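Local coordinates for protein nigritoxine (Vibrio nigripulchritudo, PDB 5M41) that acts as a bacterial toxin against crustaceans and insects, built on a fold not previously known, at residues E602-K613 against Y622-K632. Residues are numbered along the deposited sequence; the frame is centred on the assembly and turned at random.
Sequences ESNAFLTYIEGK and YGNEMEWLVRK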
loop_
_atom_site.group_PDB
_atom_site.type_symbol
_atom_site.label_atom_id
_atom_site.label_comp_id
_atom_site.label_asym_id
_atom_site.label_seq_id
_atom_site.Cartn_x
_atom_site.Cartn_y
_atom_site.Cartn_z
ATOM N N GLU A 602 30.252 -10.115 15.228
ATOM C CA GLU A 602 30.300 -11.303 14.398
ATOM C C GLU A 602 30.620 -10.939 12.931
ATOM O O GLU A 602 29.721 -10.762 12.101
ATOM C CB GLU A 602 28.975 -12.053 14.533
ATOM C CG GLU A 602 28.724 -12.595 15.936
ATOM C CD GLU A 602 27.241 -12.664 16.296
ATOM O OE1 GLU A 602 26.402 -12.843 15.393
ATOM O OE2 GLU A 602 26.903 -12.542 17.492
ATOM N N SER A 603 31.914 -10.861 12.640
ATOM C CA SER A 603 32.428 -10.239 11.422
ATOM C C SER A 603 31.786 -10.745 10.146
ATOM O O SER A 603 31.198 -9.964 9.403
ATOM C CB SER A 603 33.939 -10.438 11.345
ATOM O OG SER A 603 34.553 -9.823 12.455
ATOM N N ASN A 604 31.889 -12.048 9.905
ATOM C CA ASN A 604 31.446 -12.619 8.642
ATOM C C ASN A 604 29.932 -12.678 8.537
ATOM O O ASN A 604 29.384 -12.524 7.434
ATOM C CB ASN A 604 32.096 -13.992 8.379
ATOM C CG ASN A 604 33.581 -13.880 8.031
ATOM O OD1 ASN A 604 34.000 -12.982 7.303
ATOM N ND2 ASN A 604 34.379 -14.795 8.553
ATOM N N ALA A 605 29.256 -12.862 9.673
ATOM C CA ALA A 605 27.791 -12.906 9.650
ATOM C C ALA A 605 27.323 -11.513 9.231
ATOM O O ALA A 605 26.480 -11.390 8.340
ATOM C CB ALA A 605 27.208 -13.296 11.005
ATOM N N PHE A 606 27.907 -10.494 9.872
ATOM C CA PHE A 606 27.587 -9.097 9.601
ATOM C C PHE A 606 27.948 -8.767 8.153
ATOM O O PHE A 606 27.126 -8.234 7.413
ATOM C CB PHE A 606 28.324 -8.157 10.582
ATOM C CG PHE A 606 27.985 -6.683 10.402
ATOM C CD1 PHE A 606 26.761 -6.156 10.863
ATOM C CD2 PHE A 606 28.882 -5.816 9.774
ATOM C CE1 PHE A 606 26.450 -4.805 10.705
ATOM C CE2 PHE A 606 28.573 -4.464 9.619
ATOM C CZ PHE A 606 27.365 -3.955 10.083
ATOM N N LEU A 607 29.169 -9.132 7.751
ATOM C CA LEU A 607 29.644 -8.880 6.381
ATOM C C LEU A 607 28.677 -9.468 5.347
ATOM O O LEU A 607 28.274 -8.771 4.402
ATOM C CB LEU A 607 31.079 -9.421 6.150
ATOM C CG LEU A 607 31.653 -9.336 4.727
ATOM C CD1 LEU A 607 31.651 -7.894 4.202
ATOM C CD2 LEU A 607 33.047 -9.968 4.617
ATOM N N THR A 608 28.304 -10.731 5.539
ATOM C CA THR A 608 27.448 -11.438 4.589
ATOM C C THR A 608 26.095 -10.769 4.541
ATOM O O THR A 608 25.577 -10.483 3.453
ATOM C CB THR A 608 27.292 -12.937 4.929
ATOM O OG1 THR A 608 28.576 -13.570 4.836
ATOM C CG2 THR A 608 26.352 -13.626 3.934
ATOM N N TYR A 609 25.527 -10.504 5.710
ATOM C CA TYR A 609 24.196 -9.896 5.727
ATOM C C TYR A 609 24.200 -8.542 5.019
ATOM O O TYR A 609 23.358 -8.296 4.164
ATOM C CB TYR A 609 23.596 -9.816 7.137
ATOM C CG TYR A 609 22.252 -9.118 7.158
ATOM C CD1 TYR A 609 21.080 -9.796 6.801
ATOM C CD2 TYR A 609 22.153 -7.770 7.503
ATOM C CE1 TYR A 609 19.850 -9.154 6.800
ATOM C CE2 TYR A 609 20.927 -7.113 7.508
ATOM C CZ TYR A 609 19.778 -7.812 7.161
ATOM O OH TYR A 609 18.552 -7.161 7.167
ATOM N N ILE A 610 25.162 -7.690 5.345
ATOM C CA ILE A 610 25.204 -6.346 4.794
ATOM C C ILE A 610 25.449 -6.364 3.272
ATOM O O ILE A 610 24.762 -5.642 2.525
ATOM C CB ILE A 610 26.213 -5.455 5.558
ATOM C CG1 ILE A 610 25.711 -5.210 6.989
ATOM C CG2 ILE A 610 26.449 -4.112 4.846
ATOM C CD1 ILE A 610 24.401 -4.430 7.099
ATOM N N GLU A 611 26.380 -7.200 2.809
ATOM C CA GLU A 611 26.612 -7.361 1.370
ATOM C C GLU A 611 25.336 -7.820 0.663
ATOM O O GLU A 611 25.036 -7.363 -0.427
ATOM C CB GLU A 611 27.781 -8.307 1.090
ATOM C CG GLU A 611 29.121 -7.753 1.565
ATOM C CD GLU A 611 29.540 -6.507 0.796
ATOM O OE1 GLU A 611 29.559 -6.569 -0.438
ATOM O OE2 GLU A 611 29.855 -5.471 1.413
ATOM N N GLY A 612 24.564 -8.684 1.314
ATOM C CA GLY A 612 23.282 -9.104 0.778
ATOM C C GLY A 612 22.302 -7.947 0.697
ATOM O O GLY A 612 21.700 -7.704 -0.358
ATOM N N LYS A 613 22.135 -7.239 1.813
ATOM C CA LYS A 613 21.255 -6.074 1.867
ATOM C C LYS A 613 21.715 -4.940 0.944
ATOM O O LYS A 613 20.879 -4.186 0.446
ATOM C CB LYS A 613 21.109 -5.558 3.288
ATOM C CG LYS A 613 20.212 -6.414 4.161
ATOM C CD LYS A 613 18.793 -6.508 3.609
ATOM C CE LYS A 613 17.884 -5.431 4.168
ATOM N NZ LYS A 613 16.453 -5.776 3.952
ATOM N N TYR A 622 20.739 -14.016 -1.502
ATOM C CA TYR A 622 20.739 -15.157 -0.610
ATOM C C TYR A 622 19.283 -15.548 -0.466
ATOM O O TYR A 622 18.432 -15.001 -1.154
ATOM C CB TYR A 622 21.398 -14.796 0.717
ATOM C CG TYR A 622 22.831 -14.344 0.549
ATOM C CD1 TYR A 622 23.770 -15.166 -0.080
ATOM C CD2 TYR A 622 23.252 -13.099 1.008
ATOM C CE1 TYR A 622 25.085 -14.758 -0.254
ATOM C CE2 TYR A 622 24.568 -12.680 0.847
ATOM C CZ TYR A 622 25.482 -13.514 0.217
ATOM O OH TYR A 622 26.791 -13.114 0.051
ATOM N N GLY A 623 18.949 -16.486 0.392
ATOM C CA GLY A 623 17.552 -16.925 0.366
ATOM C C GLY A 623 16.523 -15.925 0.875
ATOM O O GLY A 623 16.769 -14.719 0.970
ATOM N N ASN A 624 15.348 -16.457 1.180
ATOM C CA ASN A 624 14.430 -15.846 2.110
ATOM C C ASN A 624 15.212 -15.217 3.280
ATOM O O ASN A 624 16.036 -15.881 3.932
ATOM C CB ASN A 624 13.484 -16.935 2.597
ATOM C CG ASN A 624 12.491 -16.446 3.623
ATOM O OD1 ASN A 624 12.849 -15.889 4.647
ATOM N ND2 ASN A 624 11.225 -16.708 3.364
ATOM N N GLU A 625 14.965 -13.931 3.522
ATOM C CA GLU A 625 15.758 -13.166 4.467
ATOM C C GLU A 625 15.456 -13.595 5.894
ATOM O O GLU A 625 16.346 -13.672 6.736
ATOM C CB GLU A 625 15.545 -11.662 4.277
ATOM C CG GLU A 625 16.482 -10.804 5.131
ATOM C CD GLU A 625 16.220 -9.313 4.974
ATOM O OE1 GLU A 625 15.554 -8.950 3.994
ATOM O OE2 GLU A 625 16.670 -8.509 5.821
ATOM N N MET A 626 14.187 -13.878 6.149
ATOM C CA MET A 626 13.734 -14.393 7.429
ATOM C C MET A 626 14.435 -15.717 7.784
ATOM O O MET A 626 14.929 -15.905 8.911
ATOM C CB MET A 626 12.218 -14.582 7.350
ATOM C CG MET A 626 11.527 -14.825 8.667
ATOM S SD MET A 626 9.738 -14.615 8.502
ATOM C CE MET A 626 9.654 -12.896 8.116
ATOM N N GLU A 627 14.472 -16.631 6.815
ATOM C CA GLU A 627 15.151 -17.905 6.991
ATOM C C GLU A 627 16.643 -17.629 7.220
ATOM O O GLU A 627 17.269 -18.249 8.093
ATOM C CB GLU A 627 14.924 -18.818 5.773
ATOM C CG GLU A 627 13.497 -19.355 5.666
ATOM C CD GLU A 627 13.258 -20.275 4.472
ATOM O OE1 GLU A 627 14.057 -20.309 3.528
ATOM O OE2 GLU A 627 12.238 -20.974 4.460
ATOM N N TRP A 628 17.203 -16.675 6.466
ATOM C CA TRP A 628 18.627 -16.389 6.587
ATOM C C TRP A 628 18.987 -15.952 7.986
ATOM O O TRP A 628 19.999 -16.398 8.540
ATOM C CB TRP A 628 19.105 -15.392 5.520
ATOM C CG TRP A 628 20.613 -15.254 5.464
ATOM C CD1 TRP A 628 21.492 -15.828 4.546
ATOM C CD2 TRP A 628 21.473 -14.499 6.386
ATOM N NE1 TRP A 628 22.793 -15.473 4.828
ATOM C CE2 TRP A 628 22.849 -14.696 5.924
ATOM C CE3 TRP A 628 21.245 -13.714 7.516
ATOM C CZ2 TRP A 628 23.934 -14.108 6.567
ATOM C CZ3 TRP A 628 22.345 -13.131 8.159
ATOM C CH2 TRP A 628 23.650 -13.328 7.696
ATOM N N LEU A 629 18.164 -15.086 8.577
ATOM C CA LEU A 629 18.447 -14.508 9.900
ATOM C C LEU A 629 18.281 -15.507 11.052
ATOM O O LEU A 629 19.071 -15.515 12.001
ATOM C CB LEU A 629 17.571 -13.266 10.144
ATOM C CG LEU A 629 17.956 -12.053 9.279
ATOM C CD1 LEU A 629 16.848 -10.995 9.242
ATOM C CD2 LEU A 629 19.285 -11.466 9.753
ATOM N N VAL A 630 17.251 -16.339 10.965
ATOM C CA VAL A 630 17.046 -17.397 11.931
ATOM C C VAL A 630 18.236 -18.352 11.836
ATOM O O VAL A 630 18.799 -18.725 12.854
ATOM C CB VAL A 630 15.696 -18.129 11.698
ATOM C CG1 VAL A 630 15.625 -19.432 12.495
ATOM C CG2 VAL A 630 14.535 -17.211 12.080
ATOM N N ARG A 631 18.640 -18.709 10.614
ATOM C CA ARG A 631 19.736 -19.663 10.423
ATOM C C ARG A 631 21.089 -19.112 10.892
ATOM O O ARG A 631 21.979 -19.876 11.259
ATOM C CB ARG A 631 19.790 -20.121 8.967
ATOM C CG ARG A 631 20.839 -21.176 8.651
ATOM C CD ARG A 631 20.730 -21.649 7.208
ATOM N NE ARG A 631 20.752 -20.534 6.260
ATOM C CZ ARG A 631 19.758 -20.242 5.420
ATOM N NH1 ARG A 631 18.666 -20.989 5.389
ATOM N NH2 ARG A 631 19.861 -19.208 4.600
ATOM N N LYS A 632 21.234 -17.784 10.908
ATOM C CA LYS A 632 22.485 -17.135 11.320
ATOM C C LYS A 632 22.886 -17.573 12.731
ATOM O O LYS A 632 24.065 -17.810 12.988
ATOM C CB LYS A 632 22.377 -15.595 11.178
ATOM C CG LYS A 632 23.442 -14.730 11.859
ATOM C CD LYS A 632 22.953 -14.236 13.219
ATOM C CE LYS A 632 24.065 -13.561 14.002
ATOM N NZ LYS A 632 23.786 -13.460 15.472
HETATM O O HOH W 1 24.681 -13.737 18.493
#
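Tyr-609 meets three side chains of helix 625-632. CB rests against the six-membered ring of Trp-628, 3.6 Å from CH2. With CG anti to the backbone N (chi1 177°), the phenol then runs on past the indole, the two ring planes 41° apart, an oblique pairing. Further out, CD1 and CE1 touch Leu-629, CE1 lying 3.8 Å from its CD2. At the tip, OH donates to Glu-625 OE2 at 2.7 Å, meeting that oxygen nearly along its C-O axis and close to the plane of the ring. The same buried carboxylate receives Lys-613, whose NZ forms a salt bridge with weak bonds to both OE1 and OE2 at 3.3 Å, its stronger partner being Asp-687; two donors on one carboxylate would probably stabilise its charge.

On the same side of the indole plane, Thr-608 puts CG2 3.6 Å from Trp-628 CZ2 and also against the ring of Tyr-622, whose CE2 sits 3.8 Å from Gly-612 CA. The hydroxyl of Tyr-622 turns to Asp-641. At the far end Glu-602 and Lys-632 are modelled as a salt bridge, but the place of OE1 is doubtful; a water bonds Glu-602 OE2 and, weakly, Lys-632 NZ, which also donates to Ser-581 O. Helix 688-704 backs Tyr-609. The segment axes approach to 11.8 Å at 175°: an antiparallel helical hairpin inserted between strands 594-601 and 649-652, neighbours in an antiparallel sheet.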